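Local coordinates for periplasmic protein TorT (Vibrio parahaemolyticus, PDB 3O1I) that probably acts as a periplasmic solute-binding protein that recognises a small ligand and passes the signal to a membrane sensor, at residues Gly149-Val154 with Ser172-Asn177; Glu180-Leu185 with Ala202-Ala207. All blocks are in the same frame, centred on the assembly; numbering follows the deposited sequence.

Contact 1: Gly149-Val154 with Ser172-Asn177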
loop_
_atom_site.group_PDB
_atom_site.type_symbol
_atom_site.label_atom_id
_atom_site.label_comp_id
_atom_site.label_asym_id
_atom_site.label_seq_id
_atom_site.Cartn_x
_atom_site.Cartn_y
_atom_site.Cartn_z
ATOM N N GLY D 149 -8.710 11.058 -28.220
ATOM C CA GLY D 149 -8.580 12.439 -28.717
ATOM C C GLY D 149 -7.397 13.227 -28.178
ATOM O O GLY D 149 -7.462 14.440 -27.967
ATOM N N GLY D 150 -6.299 12.508 -27.995
ATOM C CA GLY D 150 -5.106 13.117 -27.458
ATOM C C GLY D 150 -3.992 13.097 -28.469
ATOM O O GLY D 150 -2.909 13.629 -28.217
ATOM N N THR D 151 -4.265 12.471 -29.611
ATOM C CA THR D 151 -3.296 12.391 -30.695
ATOM C C THR D 151 -3.902 12.953 -31.990
ATOM O O THR D 151 -4.434 14.066 -32.003
ATOM C CB THR D 151 -2.806 10.927 -30.942
ATOM O OG1 THR D 151 -2.384 10.346 -29.701
ATOM C CG2 THR D 151 -1.608 10.906 -31.913
ATOM N N LYS D 152 -3.837 12.167 -33.061
ATOM C CA LYS D 152 -4.326 12.555 -34.383
ATOM C C LYS D 152 -5.549 13.478 -34.411
ATOM O O LYS D 152 -5.661 14.351 -35.277
ATOM C CB LYS D 152 -4.518 11.281 -35.208
ATOM C CG LYS D 152 -3.271 10.411 -35.068
ATOM C CD LYS D 152 -3.036 9.409 -36.167
ATOM C CE LYS D 152 -1.664 8.766 -35.968
ATOM N NZ LYS D 152 -1.348 7.732 -36.986
ATOM N N PRO D 153 -6.481 13.310 -33.466
ATOM C CA PRO D 153 -7.623 14.229 -33.520
ATOM C C PRO D 153 -7.129 15.659 -33.266
ATOM O O PRO D 153 -7.284 16.543 -34.106
ATOM C CB PRO D 153 -8.521 13.720 -32.401
ATOM C CG PRO D 153 -8.252 12.239 -32.418
ATOM C CD PRO D 153 -6.754 12.173 -32.569
ATOM N N VAL D 154 -6.519 15.861 -32.100
ATOM C CA VAL D 154 -5.973 17.157 -31.697
ATOM C C VAL D 154 -4.717 17.526 -32.485
ATOM O O VAL D 154 -4.498 18.690 -32.819
ATOM C CB VAL D 154 -5.619 17.167 -30.197
ATOM C CG1 VAL D 154 -4.737 18.359 -29.868
ATOM C CG2 VAL D 154 -6.880 17.231 -29.380
ATOM N N SER D 172 8.006 15.471 -29.762
ATOM C CA SER D 172 6.764 15.217 -29.058
ATOM C C SER D 172 6.930 14.009 -28.140
ATOM O O SER D 172 7.482 12.990 -28.545
ATOM C CB SER D 172 5.647 14.960 -30.068
ATOM O OG SER D 172 4.388 14.858 -29.426
ATOM N N PHE D 173 6.454 14.130 -26.905
ATOM C CA PHE D 173 6.553 13.041 -25.948
ATOM C C PHE D 173 5.188 12.556 -25.498
ATOM O O PHE D 173 4.368 13.322 -25.001
ATOM C CB PHE D 173 7.386 13.468 -24.733
ATOM C CG PHE D 173 8.766 13.928 -25.088
ATOM C CD1 PHE D 173 9.028 15.275 -25.309
ATOM C CD2 PHE D 173 9.781 13.007 -25.305
ATOM C CE1 PHE D 173 10.279 15.696 -25.740
ATOM C CE2 PHE D 173 11.036 13.421 -25.737
ATOM C CZ PHE D 173 11.283 14.767 -25.958
ATOM N N TRP D 174 4.960 11.263 -25.670
ATOM C CA TRP D 174 3.700 10.657 -25.293
ATOM C C TRP D 174 3.826 9.939 -23.956
ATOM O O TRP D 174 4.893 9.457 -23.597
ATOM C CB TRP D 174 3.266 9.682 -26.382
ATOM C CG TRP D 174 3.367 10.267 -27.752
ATOM C CD1 TRP D 174 4.398 10.117 -28.641
ATOM C CD2 TRP D 174 2.422 11.140 -28.375
ATOM N NE1 TRP D 174 4.151 10.848 -29.778
ATOM C CE2 TRP D 174 2.947 11.487 -29.643
ATOM C CE3 TRP D 174 1.182 11.666 -27.986
ATOM C CZ2 TRP D 174 2.269 12.342 -30.529
ATOM C CZ3 TRP D 174 0.510 12.515 -28.866
ATOM C CH2 TRP D 174 1.057 12.843 -30.124
ATOM N N ALA D 175 2.725 9.875 -23.225
ATOM C CA ALA D 175 2.692 9.226 -21.928
ATOM C C ALA D 175 1.308 9.432 -21.364
ATOM O O ALA D 175 0.667 10.438 -21.637
ATOM C CB ALA D 175 3.716 9.841 -21.007
ATOM N N ASP D 176 0.846 8.488 -20.561
ATOM C CA ASP D 176 -0.478 8.609 -19.980
ATOM C C ASP D 176 -0.637 9.939 -19.236
ATOM O O ASP D 176 0.344 10.583 -18.866
ATOM C CB ASP D 176 -0.729 7.421 -19.053
ATOM C CG ASP D 176 -0.453 6.083 -19.736
ATOM O OD1 ASP D 176 -0.995 5.838 -20.838
ATOM O OD2 ASP D 176 0.305 5.267 -19.170
ATOM N N ASN D 177 -1.873 10.365 -19.020
ATOM C CA ASN D 177 -2.075 11.633 -18.343
ATOM C C ASN D 177 -2.037 11.540 -16.835
ATOM O O ASN D 177 -3.006 11.836 -16.144
ATOM C CB ASN D 177 -3.371 12.301 -18.814
ATOM C CG ASN D 177 -3.301 12.724 -20.277
ATOM O OD1 ASN D 177 -2.316 13.331 -20.720
ATOM N ND2 ASN D 177 -4.347 12.403 -21.035
#
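The six-membered ring of Trp174, through CZ3 and CH2, meets Gly150 and Thr151. These are the residues that meet in this small interface, which buries 102 Å² in total.

The aliphatic part belongs to Thr151. Its methyl CG2 lies 3.7 Å from Trp174 CH2. CG2 is anti to the backbone N (chi1 of OG1 -51°), which swings both branches of the threonine to the indole. The two side chains cross at about a right angle.

The polar part is made of oxygens set against ring carbons. Gly150 O sits at the ring edge, in the indole plane, 3.7 Å from Trp174 CZ3. Thr151 OG1 is also 3.7 Å from Trp174 CZ3, but comes in obliquely. Both are packing contacts and not hydrogen bonds.

The far side of the ring is met from its own segment. Ser172 OG lies 3.4 Å above the Trp174 indole plane, offset toward the rim, on the side opposite Thr151. That hydroxyl is hydrogen-bonded to Leu141 O, so the strand 137-142 fixes it. Backbone hydrogen bonds of Phe173 with Leu141 and of Ala175 with Gly144 hold the loop around Trp174. Arg146 touches Thr151 and adds to the packing on its side.

The touching residues lie in the connections after strands 137-142 and 167-172, neighbours in the sheet. Thr151 stands just ahead of helix 152-163. In periplasmic binding proteins of this type, such loops tend to border the ligand cleft, though a ligand role is not established for these residues.

The chemistry is weak and local. The carbonyl of Gly150 faces the slightly positive rim of an aromatic ring, which is probably mildly favourable, and shape rather than directed bonding appears to set the fit.

Contact 2: Glu180-Leu185 with Ala202-Ala207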
loop_
_atom_site.group_PDB
_atom_site.type_symbol
_atom_site.label_atom_id
_atom_site.label_comp_id
_atom_site.label_asym_id
_atom_site.label_seq_id
_atom_site.Cartn_x
_atom_site.Cartn_y
_atom_site.Cartn_z
ATOM N N GLU D 180 2.653 12.717 -12.594
ATOM C CA GLU D 180 4.035 12.259 -12.474
ATOM C C GLU D 180 4.725 11.825 -13.765
ATOM O O GLU D 180 5.901 12.131 -13.975
ATOM C CB GLU D 180 4.120 11.130 -11.457
ATOM C CG GLU D 180 3.900 11.590 -10.030
ATOM C CD GLU D 180 4.628 12.899 -9.698
ATOM O OE1 GLU D 180 5.828 13.040 -10.039
ATOM O OE2 GLU D 180 3.990 13.787 -9.083
ATOM N N LEU D 181 4.006 11.109 -14.623
ATOM C CA LEU D 181 4.572 10.650 -15.889
ATOM C C LEU D 181 4.817 11.843 -16.806
ATOM O O LEU D 181 5.766 11.855 -17.601
ATOM C CB LEU D 181 3.614 9.675 -16.581
ATOM C CG LEU D 181 3.005 8.557 -15.738
ATOM C CD1 LEU D 181 2.170 7.659 -16.639
ATOM C CD2 LEU D 181 4.112 7.763 -15.055
ATOM N N GLN D 182 3.938 12.841 -16.696
ATOM C CA GLN D 182 4.044 14.059 -17.499
ATOM C C GLN D 182 5.150 14.949 -16.931
ATOM O O GLN D 182 5.940 15.526 -17.682
ATOM C CB GLN D 182 2.710 14.823 -17.501
ATOM C CG GLN D 182 1.594 14.183 -18.327
ATOM C CD GLN D 182 1.984 13.972 -19.785
ATOM O OE1 GLN D 182 2.543 14.864 -20.429
ATOM N NE2 GLN D 182 1.674 12.790 -20.314
ATOM N N ARG D 183 5.203 15.049 -15.602
ATOM C CA ARG D 183 6.225 15.859 -14.947
ATOM C C ARG D 183 7.556 15.415 -15.498
ATOM O O ARG D 183 8.386 16.229 -15.904
ATOM C CB ARG D 183 6.226 15.652 -13.429
ATOM C CG ARG D 183 7.366 16.395 -12.745
ATOM C CD ARG D 183 7.421 16.152 -11.246
ATOM N NE ARG D 183 6.564 17.062 -10.490
ATOM C CZ ARG D 183 5.241 16.975 -10.437
ATOM N NH1 ARG D 183 4.614 16.014 -11.103
ATOM N NH2 ARG D 183 4.546 17.838 -9.711
ATOM N N ASN D 184 7.745 14.102 -15.497
ATOM C CA ASN D 184 8.962 13.498 -16.008
ATOM C C ASN D 184 9.174 13.950 -17.458
ATOM O O ASN D 184 10.291 14.249 -17.874
ATOM C CB ASN D 184 8.848 11.971 -15.920
ATOM C CG ASN D 184 10.081 11.264 -16.435
ATOM O OD1 ASN D 184 11.149 11.312 -15.819
ATOM N ND2 ASN D 184 9.943 10.607 -17.582
ATOM N N LEU D 185 8.089 14.011 -18.221
ATOM C CA LEU D 185 8.177 14.439 -19.610
ATOM C C LEU D 185 8.526 15.918 -19.743
ATOM O O LEU D 185 9.200 16.336 -20.687
ATOM C CB LEU D 185 6.863 14.164 -20.336
ATOM C CG LEU D 185 6.663 12.725 -20.799
ATOM C CD1 LEU D 185 5.432 12.653 -21.701
ATOM C CD2 LEU D 185 7.903 12.265 -21.557
ATOM N N ALA D 202 -3.811 19.435 -19.967
ATOM C CA ALA D 202 -3.926 20.284 -18.804
ATOM C C ALA D 202 -3.029 19.677 -17.743
ATOM O O ALA D 202 -2.504 20.384 -16.884
ATOM C CB ALA D 202 -5.362 20.341 -18.317
ATOM N N VAL D 203 -2.860 18.360 -17.818
ATOM C CA VAL D 203 -2.024 17.627 -16.875
ATOM C C VAL D 203 -0.585 18.093 -17.086
ATOM O O VAL D 203 0.053 18.616 -16.171
ATOM C CB VAL D 203 -2.150 16.076 -17.109
ATOM C CG1 VAL D 203 -1.125 15.301 -16.276
ATOM C CG2 VAL D 203 -3.555 15.624 -16.747
ATOM N N ALA D 204 -0.085 17.923 -18.302
ATOM C CA ALA D 204 1.271 18.343 -18.598
ATOM C C ALA D 204 1.499 19.784 -18.121
ATOM O O ALA D 204 2.333 20.030 -17.242
ATOM C CB ALA D 204 1.536 18.230 -20.087
ATOM N N ILE D 205 0.744 20.727 -18.690
ATOM C CA ILE D 205 0.881 22.131 -18.331
ATOM C C ILE D 205 0.856 22.352 -16.825
ATOM O O ILE D 205 1.723 23.044 -16.307
ATOM C CB ILE D 205 -0.199 23.029 -19.042
ATOM C CG1 ILE D 205 0.343 23.530 -20.385
ATOM C CG2 ILE D 205 -0.583 24.241 -18.167
ATOM C CD1 ILE D 205 0.536 22.457 -21.438
ATOM N N GLU D 206 -0.098 21.774 -16.104
ATOM C CA GLU D 206 -0.110 21.985 -14.652
ATOM C C GLU D 206 1.260 21.669 -14.019
ATOM O O GLU D 206 1.765 22.431 -13.181
ATOM C CB GLU D 206 -1.179 21.124 -13.993
ATOM C CG GLU D 206 -2.588 21.604 -14.210
ATOM C CD GLU D 206 -3.605 20.621 -13.676
ATOM O OE1 GLU D 206 -3.524 19.434 -14.056
ATOM O OE2 GLU D 206 -4.481 21.022 -12.883
ATOM N N ALA D 207 1.841 20.539 -14.431
ATOM C CA ALA D 207 3.148 20.079 -13.960
ATOM C C ALA D 207 4.213 21.083 -14.391
ATOM O O ALA D 207 5.077 21.457 -13.591
ATOM C CB ALA D 207 3.467 18.689 -14.543
#
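Val203 meets Gln182 first: its CG1 lies 3.6 Å from Gln182 CG. The two side chains cross at about a right angle. CG1 is anti to the valine backbone N (chi1 171°), which aims that branch at the glutamine.

Ala204 comes next. Its methyl CB is 3.5 Å from Gln182 OE1. A bend of the glutamine chain at chi2 (-57°) brings OE1 beside that methyl. The amide nitrogen, NE2, is probably hydrogen-bonded to Asp176 O. Leu142 of strand 137-142 touches both Gln182 and Ala204.

One turn on, Ala207 CB packs against Arg183 CA at 4.0 Å, so a small methyl meets backbone. The arginine head turns off to other partners. It forms salt bridges with Glu211 and with an acidic side chain of another protein's chain. Its NH1 is also 3.1 Å from Glu180 OE2, a pairing of charges alone.

The axes of the short segments approach to 8.5 Å and cross at -61°. Helices 179-192 and 202-214 follow strands 167-172 and 197-200, which lie on either side of strand 137-142. The pair packs over Leu142 of that strand, as in the Rossmann-like lobes of periplasmic binding proteins.

Contacts 1 and 2 follow one another along the chain, with centres about 12 Å apart and on the same side of the chain's centre. They meet partly through Gln182: its NE2 lies 3.0 Å from Asp176 O, a probable hydrogen bond that ties helix 179-192 to the loop leading into it. Leu185 adds packing, with CD1 3.4 Å from Ala175 CB and CD2 3.4 Å from Phe173 CB. Both contacts belong to the domain built on the four-stranded parallel sheet. Contact 1 joins connections after two of its strands, and contact 2 packs the helices that follow strands 167-172 and 197-200. Arg183 in contact 2 also reaches another protein's chain, whereas contact 1 is internal to its own.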